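Local coordinates for uncharacterized protein (Thermus thermophilus HB8, PDB 6SCE) that probably acts as a CARF-domain DNA nuclease of type III CRISPR defence, switched on by cyclic oligoadenylate, at residues L138-E142 / A168-R172. Numbering follows the deposited sequence.
Sequences LTLEE and AQAAR
Leu140 and Gln169 provide most of the buried surface here, and they show how a helix start can recruit a side-chain acceptor from a neighbouring strand. Gln169 reaches across from the strand on a chain extended beyond CG and sets its OE1 3.0 Å from the backbone N of Leu140. The N-H points fairly straight at the oxygen but comes from above the amide carbonyl plane, 44° out of it. The other end of the amide gives a weak bond from NE2 to Glu141 OE1, the carboxylate turned 55° from the amide; the stronger partner of Glu141 is Arg157, through OE2. Leu140 opens the first turn of helix 140-148, which a capping box closes: Glu142 N gives a hydrogen bond to Thr139 OG1 (3.0 Å), and Thr139 N one to Glu142 OE1 (2.9 Å). Were Gln169 cut back to an alanine, the Leu140 N-H would probably lose this acceptor and Glu141 OE1 its weak amide donor. Strand 169-172, between strands 156-158 and 179-184 of a mixed sheet, also receives Leu140: with CG anti to the backbone N (chi1 -172°), CD1 lies 3.4 Å from Ala170 C. The same methyl meets Ala171 CB at 4.0 Å.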
loop_
_atom_site.group_PDB
_atom_site.type_symbol
_atom_site.label_atom_id
_atom_site.label_comp_id
_atom_site.label_asym_id
_atom_site.label_seq_id
_atom_site.Cartn_x
_atom_site.Cartn_y
_atom_site.Cartn_z
ATOM N N LEU A 138 -5.971 -4.051 22.581
ATOM C CA LEU A 138 -7.258 -3.397 22.486
ATOM C C LEU A 138 -8.399 -4.445 22.448
ATOM O O LEU A 138 -8.299 -5.505 21.791
ATOM C CB LEU A 138 -7.336 -2.498 21.244
ATOM C CG LEU A 138 -6.878 -1.047 21.441
ATOM C CD1 LEU A 138 -5.498 -0.952 22.050
ATOM C CD2 LEU A 138 -6.965 -0.315 20.105
ATOM N N THR A 139 -9.474 -4.104 23.121
ATOM C CA THR A 139 -10.680 -4.927 23.156
ATOM C C THR A 139 -11.568 -4.559 21.985
ATOM O O THR A 139 -11.386 -3.543 21.306
ATOM C CB THR A 139 -11.471 -4.665 24.455
ATOM O OG1 THR A 139 -11.949 -3.315 24.440
ATOM C CG2 THR A 139 -10.590 -4.926 25.707
ATOM N N LEU A 140 -12.579 -5.369 21.751
ATOM C CA LEU A 140 -13.556 -5.067 20.726
ATOM C C LEU A 140 -14.216 -3.747 21.014
ATOM O O LEU A 140 -14.455 -2.949 20.105
ATOM C CB LEU A 140 -14.585 -6.197 20.580
ATOM C CG LEU A 140 -15.506 -5.984 19.367
ATOM C CD1 LEU A 140 -15.852 -7.274 18.650
ATOM C CD2 LEU A 140 -16.767 -5.213 19.741
ATOM N N GLU A 141 -14.527 -3.490 22.283
ATOM C CA GLU A 141 -15.223 -2.251 22.612
ATOM C C GLU A 141 -14.330 -1.033 22.346
ATOM O O GLU A 141 -14.813 0.017 21.930
ATOM C CB GLU A 141 -15.623 -2.247 24.078
ATOM C CG GLU A 141 -16.758 -3.200 24.388
ATOM C CD GLU A 141 -16.393 -4.658 24.255
ATOM O OE1 GLU A 141 -15.209 -5.055 24.518
ATOM O OE2 GLU A 141 -17.338 -5.410 23.861
ATOM N N GLU A 142 -13.047 -1.192 22.617
ATOM C CA GLU A 142 -12.064 -0.091 22.328
ATOM C C GLU A 142 -11.991 0.157 20.810
ATOM O O GLU A 142 -12.037 1.289 20.369
ATOM C CB GLU A 142 -10.730 -0.430 22.948
ATOM C CG GLU A 142 -10.705 -0.155 24.445
ATOM C CD GLU A 142 -9.520 -0.714 25.182
ATOM O OE1 GLU A 142 -8.946 -1.735 24.745
ATOM O OE2 GLU A 142 -9.132 -0.116 26.239
ATOM N N ALA A 168 -11.359 -14.728 20.899
ATOM C CA ALA A 168 -11.829 -13.716 19.968
ATOM C C ALA A 168 -13.160 -13.135 20.395
ATOM O O ALA A 168 -14.003 -13.823 20.964
ATOM C CB ALA A 168 -11.945 -14.283 18.562
ATOM N N GLN A 169 -13.351 -11.863 20.098
ATOM C CA GLN A 169 -14.629 -11.199 20.281
ATOM C C GLN A 169 -15.095 -10.718 18.902
ATOM O O GLN A 169 -14.272 -10.324 18.046
ATOM C CB GLN A 169 -14.480 -9.966 21.181
ATOM C CG GLN A 169 -13.911 -10.156 22.605
ATOM C CD GLN A 169 -13.481 -8.793 23.199
ATOM O OE1 GLN A 169 -12.456 -8.173 22.762
ATOM N NE2 GLN A 169 -14.275 -8.289 24.171
ATOM N N ALA A 170 -16.399 -10.670 18.685
ATOM C CA ALA A 170 -16.915 -10.311 17.366
ATOM C C ALA A 170 -18.144 -9.437 17.420
ATOM O O ALA A 170 -18.904 -9.434 18.399
ATOM C CB ALA A 170 -17.184 -11.558 16.545
ATOM N N ALA A 171 -18.325 -8.669 16.363
ATOM C CA ALA A 171 -19.496 -7.815 16.220
ATOM C C ALA A 171 -20.037 -7.898 14.810
ATOM O O ALA A 171 -19.287 -7.903 13.845
ATOM C CB ALA A 171 -19.142 -6.388 16.516
ATOM N N ARG A 172 -21.351 -7.938 14.694
ATOM C CA ARG A 172 -22.016 -7.790 13.438
ATOM C C ARG A 172 -22.374 -6.328 13.263
ATOM O O ARG A 172 -22.723 -5.650 14.212
ATOM C CB ARG A 172 -23.263 -8.665 13.432
ATOM C CG ARG A 172 -23.943 -8.727 12.110
ATOM C CD ARG A 172 -25.085 -9.734 12.149
ATOM N NE ARG A 172 -26.226 -9.197 12.869
ATOM C CZ ARG A 172 -27.160 -8.412 12.327
ATOM N NH1 ARG A 172 -27.099 -8.057 11.041
ATOM N NH2 ARG A 172 -28.168 -7.976 13.078
#